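Side-chain contacts in DUF5636 domain-containing protein (Legionella pneumophila subsp. pneumophila str. Philadelphia 1, PDB 4RD8), which is of unknown function but belongs to the DUF5636 family and folds as a compact, single-chain domain of helices and loops without strands: residues L116-L121 and E128-I133; L183-G188 and R193-L198. The protein carries 3 engineered substitutions. One frame throughout, in Å; residues are numbered along the deposited sequence.

Contact 1: L116-L121 and E128-I133; sequences LKDSSL and ELTHAI
The carboxylate of Asp118 lies between the backbone carbonyl of Glu128 and the imidazole of His131. Glu128 O sits almost squarely over one face, 3.3 Å from Asp118 CG. On the other side the ring approaches obliquely, with His131 CD2 3.5 Å from Asp118 OD1. At the carboxylate's outer edge, both oxygens take backbone N-H groups on their syn sides. His131 N reaches Asp118 OD1 at 3.0 Å in a nearly straight bond, and Thr130 N reaches Asp118 OD2 at 2.9 Å with a more bent N-H...O angle of 143°. The two donors lie on opposite sides of the carboxylate plane, which fixes the group's rotation. These N-H groups belong to the first turn of helix 130-144. Leu129 holds the N-cap position there but has no side-chain oxygen to offer, so a carboxylate from the preceding loop does the work, and its charge would suit the helix's positive end. A water extends the grip: it donates to Asp118 OD1 and Leu116 O and accepts from Ala132 N. Asp118 N itself donates to Glu128 O at 2.9 Å; CG, turned beside that N (chi1 -66°), puts the carboxylate under the same oxygen. Farther out, the extended chains of Lys117 and Glu128 cross obliquely, Lys117 CE packing 3.6 Å from Glu128 CG. Their salt bridge, Lys117 NZ to Glu128 OE2 at 3.2 Å, is weak as a hydrogen bond; Asn98 holds the ammonium more firmly, while Arg76 pairs with Glu128 OE1. The His131 ring meets Trp180 edge-to-face and bonds through ND1 to Gln134.

Contact 2: L183-G188 and R193-L198; sequences LIDKLG and RSPEWL
Arg193 O receives the N-H of Lys186 at 3.0 Å, the one direct hydrogen bond joining 183-188 to 193-198. The N-H points well at the oxygen (160°), but the nitrogen stands above the carbonyl plane, 45° out of it. Beside this bond the backbones press close. Pro195 presents the CG-CD edge of its ring to two oxygens, CG 3.3 Å from Asp185 OD1 and CD 3.4 Å from Ile184 O. Leu183 O, buried here and without a hydrogen-bonding partner, faces Arg193 CG at 3.4 Å and takes a CA-H...O contact from the same residue. On the more open side, the CD2 branch of Leu187 rests 3.5 Å from Glu196 CG. Lys186 is the centre of an inverse gamma turn, closed by a weak bond from Leu187 N to Asp185 O, which carries Leu187 past Ser194 and Glu196. Ser194 is the N-cap of helix 195-204: with OG anti to its own N (chi1 165°), that oxygen accepts from Trp197 N at 3.2 Å. A water ties Ser194 OG to Gly188 N, so the cap also reaches back to the first segment. A second shell sets the polar groups: Arg122 and Trp180 hold the two oxygens of Asp185, Gln134 donates to Ile184 O, Ser124 bonds Glu196, and Asp191 and Glu189 form salt bridges with the Arg193 guanidinium. Lys186 makes a cation-pi contact with Phe177. The connection between helices 179-184 and 195-204 packs against two others: Leu183, Ile184 and Arg193 pack on helix 25-38, while Ile184, Asp185, Pro195 and Leu198 meet helix 130-144.

How the contacts relate
Contact 1 is the more deeply buried; contact 2 runs from a buried side out to exposed Leu187 and Gly188. Both bring a preceding segment against the start of a helix, 130-144 in one and 195-204 in the other, but the chemistry differs: a carboxylate from outside the helix in contact 1, a local serine cap, proline packing and one backbone bond in contact 2. The two touch directly. His131 CE1 lies 3.1 Å from Ile184 O and 3.3 Å from Asp185 OD1, and Thr130 CG2 packs against Pro195 O. Gln134 and Trp180 serve both, each meeting His131 and a polar atom of 184-185.

Contact 1: L116-L121 and E128-I133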
loop_
_atom_site.group_PDB
_atom_site.type_symbol
_atom_site.label_atom_id
_atom_site.label_comp_id
_atom_site.label_asym_id
_atom_site.label_seq_id
_atom_site.Cartn_x
_atom_site.Cartn_y
_atom_site.Cartn_z
ATOM N N LEU A 116 -2.415 7.505 -4.818
ATOM C CA LEU A 116 -1.535 8.615 -5.145
ATOM C C LEU A 116 -0.094 8.316 -4.770
ATOM O O LEU A 116 0.171 7.430 -3.953
ATOM C CB LEU A 116 -1.995 9.861 -4.386
ATOM C CG LEU A 116 -3.400 10.340 -4.766
ATOM C CD1 LEU A 116 -4.411 9.827 -3.778
ATOM C CD2 LEU A 116 -3.431 11.860 -4.830
ATOM N N LYS A 117 0.828 9.072 -5.363
ATOM C CA LYS A 117 2.216 9.088 -4.938
ATOM C C LYS A 117 2.278 9.433 -3.458
ATOM O O LYS A 117 1.443 10.197 -2.969
ATOM C CB LYS A 117 2.966 10.162 -5.722
ATOM C CG LYS A 117 3.962 9.659 -6.720
ATOM C CD LYS A 117 4.676 10.838 -7.369
ATOM C CE LYS A 117 5.681 10.388 -8.398
ATOM N NZ LYS A 117 6.491 11.534 -8.892
ATOM N N ASP A 118 3.269 8.879 -2.754
ATOM C CA ASP A 118 3.446 9.140 -1.322
ATOM C C ASP A 118 3.522 10.645 -1.072
ATOM O O ASP A 118 2.963 11.160 -0.100
ATOM C CB ASP A 118 4.748 8.509 -0.800
ATOM C CG ASP A 118 4.739 6.977 -0.836
ATOM O OD1 ASP A 118 3.673 6.371 -1.082
ATOM O OD2 ASP A 118 5.816 6.383 -0.594
ATOM N N SER A 119 4.213 11.344 -1.964
ATOM C CA SER A 119 4.481 12.770 -1.785
ATOM C C SER A 119 3.249 13.653 -2.007
ATOM O O SER A 119 3.282 14.857 -1.769
ATOM C CB SER A 119 5.627 13.204 -2.704
ATOM O OG SER A 119 5.346 12.829 -4.041
ATOM N N SER A 120 2.155 13.067 -2.466
ATOM C CA SER A 120 0.920 13.828 -2.627
ATOM C C SER A 120 0.309 14.137 -1.263
ATOM O O SER A 120 -0.533 15.015 -1.134
ATOM C CB SER A 120 -0.065 13.064 -3.509
ATOM O OG SER A 120 0.488 12.905 -4.802
ATOM N N LEU A 121 0.750 13.413 -0.241
ATOM C CA LEU A 121 0.352 13.714 1.137
ATOM C C LEU A 121 1.529 14.273 1.919
ATOM O O LEU A 121 1.419 15.320 2.571
ATOM C CB LEU A 121 -0.175 12.453 1.831
ATOM C CG LEU A 121 -0.545 12.586 3.312
ATOM C CD1 LEU A 121 -1.632 13.634 3.521
ATOM C CD2 LEU A 121 -0.968 11.239 3.889
ATOM N N GLU A 128 8.720 6.585 -2.959
ATOM C CA GLU A 128 7.830 7.352 -3.832
ATOM C C GLU A 128 6.467 6.670 -3.983
ATOM O O GLU A 128 5.417 7.319 -4.002
ATOM C CB GLU A 128 8.501 7.497 -5.203
ATOM C CG GLU A 128 7.819 8.426 -6.190
ATOM C CD GLU A 128 8.493 8.394 -7.555
ATOM O OE1 GLU A 128 8.717 7.281 -8.084
ATOM O OE2 GLU A 128 8.808 9.473 -8.100
ATOM N N LEU A 129 6.499 5.347 -4.091
ATOM C CA LEU A 129 5.290 4.557 -4.288
ATOM C C LEU A 129 5.117 3.552 -3.168
ATOM O O LEU A 129 4.578 2.469 -3.392
ATOM C CB LEU A 129 5.365 3.791 -5.614
ATOM C CG LEU A 129 5.589 4.609 -6.885
ATOM C CD1 LEU A 129 5.721 3.684 -8.084
ATOM C CD2 LEU A 129 4.461 5.589 -7.095
ATOM N N THR A 130 5.589 3.884 -1.972
ATOM C CA THR A 130 5.570 2.894 -0.896
ATOM C C THR A 130 4.144 2.544 -0.465
ATOM O O THR A 130 3.853 1.386 -0.199
ATOM C CB THR A 130 6.421 3.321 0.320
ATOM O OG1 THR A 130 7.759 3.589 -0.111
ATOM C CG2 THR A 130 6.465 2.203 1.356
ATOM N N HIS A 131 3.250 3.524 -0.394
ATOM C CA HIS A 131 1.865 3.216 -0.039
ATOM C C HIS A 131 1.222 2.341 -1.112
ATOM O O HIS A 131 0.475 1.411 -0.801
ATOM C CB HIS A 131 1.042 4.493 0.175
ATOM C CG HIS A 131 1.397 5.246 1.414
ATOM N ND1 HIS A 131 1.638 4.627 2.629
ATOM C CD2 HIS A 131 1.532 6.578 1.640
ATOM C CE1 HIS A 131 1.910 5.548 3.540
ATOM N NE2 HIS A 131 1.858 6.732 2.966
ATOM N N ALA A 132 1.518 2.628 -2.379
ATOM C CA ALA A 132 1.028 1.784 -3.466
ATOM C C ALA A 132 1.521 0.357 -3.286
ATOM O O ALA A 132 0.766 -0.598 -3.487
ATOM C CB ALA A 132 1.474 2.338 -4.821
ATOM N N ILE A 133 2.787 0.216 -2.903
ATOM C CA ILE A 133 3.360 -1.106 -2.653
ATOM C C ILE A 133 2.713 -1.817 -1.455
ATOM O O ILE A 133 2.446 -3.020 -1.528
ATOM C CB ILE A 133 4.901 -1.051 -2.521
ATOM C CG1 ILE A 133 5.517 -0.676 -3.871
ATOM C CG2 ILE A 133 5.447 -2.392 -2.071
ATOM C CD1 ILE A 133 7.012 -0.415 -3.821
HETATM O O HOH W 1 2.168 5.429 -3.172
#

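Contact 2: L183-G188 and R193-L198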
loop_
_atom_site.group_PDB
_atom_site.type_symbol
_atom_site.label_atom_id
_atom_site.label_comp_id
_atom_site.label_asym_id
_atom_site.label_seq_id
_atom_site.Cartn_x
_atom_site.Cartn_y
_atom_site.Cartn_z
ATOM N N LEU A 183 -2.730 1.764 10.022
ATOM C CA LEU A 183 -2.517 0.650 9.108
ATOM C C LEU A 183 -1.243 0.775 8.286
ATOM O O LEU A 183 -0.459 -0.166 8.225
ATOM C CB LEU A 183 -3.707 0.483 8.162
ATOM C CG LEU A 183 -4.991 0.037 8.864
ATOM C CD1 LEU A 183 -6.052 -0.292 7.827
ATOM C CD2 LEU A 183 -4.727 -1.152 9.788
ATOM N N ILE A 184 -1.033 1.933 7.667
ATOM C CA ILE A 184 0.003 2.042 6.646
ATOM C C ILE A 184 0.844 3.302 6.740
ATOM O O ILE A 184 1.655 3.568 5.859
ATOM C CB ILE A 184 -0.603 1.965 5.223
ATOM C CG1 ILE A 184 -1.608 3.109 5.024
ATOM C CG2 ILE A 184 -1.227 0.579 4.966
ATOM C CD1 ILE A 184 -2.140 3.235 3.626
ATOM N N ASP A 185 0.653 4.100 7.789
ATOM C CA ASP A 185 1.460 5.313 7.936
ATOM C C ASP A 185 1.920 5.488 9.390
ATOM O O ASP A 185 1.988 6.608 9.903
ATOM C CB ASP A 185 0.673 6.541 7.450
ATOM C CG ASP A 185 1.500 7.478 6.592
ATOM O OD1 ASP A 185 2.685 7.189 6.350
ATOM O OD2 ASP A 185 0.953 8.510 6.141
ATOM N N LYS A 186 2.242 4.364 10.035
ATOM C CA LYS A 186 2.584 4.353 11.466
ATOM C C LYS A 186 4.083 4.519 11.667
ATOM O O LYS A 186 4.794 3.565 11.993
ATOM C CB LYS A 186 2.109 3.054 12.136
ATOM C CG LYS A 186 1.924 3.146 13.652
ATOM C CD LYS A 186 0.845 4.183 14.009
ATOM C CE LYS A 186 0.585 4.249 15.514
ATOM N NZ LYS A 186 1.689 4.894 16.278
ATOM N N LEU A 187 4.556 5.747 11.476
ATOM C CA LEU A 187 5.972 6.055 11.592
ATOM C C LEU A 187 6.499 5.656 12.961
ATOM O O LEU A 187 5.830 5.864 13.977
ATOM C CB LEU A 187 6.210 7.544 11.367
ATOM C CG LEU A 187 5.892 8.033 9.960
ATOM C CD1 LEU A 187 6.336 9.482 9.789
ATOM C CD2 LEU A 187 6.585 7.148 8.953
ATOM N N GLY A 188 7.689 5.067 12.977
ATOM C CA GLY A 188 8.306 4.644 14.216
ATOM C C GLY A 188 8.255 3.144 14.439
ATOM O O GLY A 188 9.048 2.612 15.214
ATOM N N ARG A 193 4.014 -1.487 8.560
ATOM C CA ARG A 193 3.022 -0.442 8.834
ATOM C C ARG A 193 3.648 0.926 8.624
ATOM O O ARG A 193 2.951 1.910 8.369
ATOM C CB ARG A 193 2.495 -0.532 10.262
ATOM C CG ARG A 193 1.582 -1.709 10.534
ATOM C CD ARG A 193 1.236 -1.718 12.002
ATOM N NE ARG A 193 2.414 -2.019 12.813
ATOM C CZ ARG A 193 2.451 -1.952 14.139
ATOM N NH1 ARG A 193 1.373 -1.568 14.812
ATOM N NH2 ARG A 193 3.572 -2.265 14.788
ATOM N N SER A 194 4.971 0.990 8.745
ATOM C CA SER A 194 5.694 2.231 8.483
ATOM C C SER A 194 6.245 2.215 7.068
ATOM O O SER A 194 7.019 1.324 6.713
ATOM C CB SER A 194 6.860 2.385 9.452
ATOM O OG SER A 194 7.756 3.399 9.000
ATOM N N PRO A 195 5.854 3.201 6.248
ATOM C CA PRO A 195 6.413 3.225 4.892
ATOM C C PRO A 195 7.917 3.488 4.880
ATOM O O PRO A 195 8.591 3.023 3.961
ATOM C CB PRO A 195 5.652 4.379 4.218
ATOM C CG PRO A 195 5.237 5.276 5.371
ATOM C CD PRO A 195 4.913 4.311 6.488
ATOM N N GLU A 196 8.438 4.216 5.867
ATOM C CA GLU A 196 9.877 4.440 5.934
ATOM C C GLU A 196 10.579 3.116 6.178
ATOM O O GLU A 196 11.632 2.835 5.599
ATOM C CB GLU A 196 10.246 5.423 7.052
ATOM C CG GLU A 196 9.492 6.738 7.010
ATOM C CD GLU A 196 9.471 7.357 5.629
ATOM O OE1 GLU A 196 10.505 7.912 5.215
ATOM O OE2 GLU A 196 8.423 7.282 4.952
ATOM N N TRP A 197 10.005 2.306 7.052
ATOM C CA TRP A 197 10.622 1.025 7.360
ATOM C C TRP A 197 10.543 0.101 6.151
ATOM O O TRP A 197 11.520 -0.567 5.818
ATOM C CB TRP A 197 9.981 0.375 8.591
ATOM C CG TRP A 197 10.688 -0.894 9.007
ATOM C CD1 TRP A 197 11.679 -1.018 9.940
ATOM C CD2 TRP A 197 10.466 -2.212 8.477
ATOM N NE1 TRP A 197 12.080 -2.334 10.026
ATOM C CE2 TRP A 197 11.348 -3.082 9.145
ATOM C CE3 TRP A 197 9.601 -2.733 7.508
ATOM C CZ2 TRP A 197 11.391 -4.455 8.869
ATOM C CZ3 TRP A 197 9.642 -4.094 7.241
ATOM C CH2 TRP A 197 10.533 -4.937 7.919
ATOM N N LEU A 198 9.386 0.067 5.486
ATOM C CA LEU A 198 9.228 -0.818 4.331
ATOM C C LEU A 198 10.140 -0.416 3.181
ATOM O O LEU A 198 10.744 -1.268 2.540
ATOM C CB LEU A 198 7.771 -0.890 3.866
ATOM C CG LEU A 198 7.490 -1.714 2.604
ATOM C CD1 LEU A 198 7.891 -3.169 2.784
ATOM C CD2 LEU A 198 6.015 -1.614 2.232
HETATM O O HOH W 2 9.152 4.477 10.858
#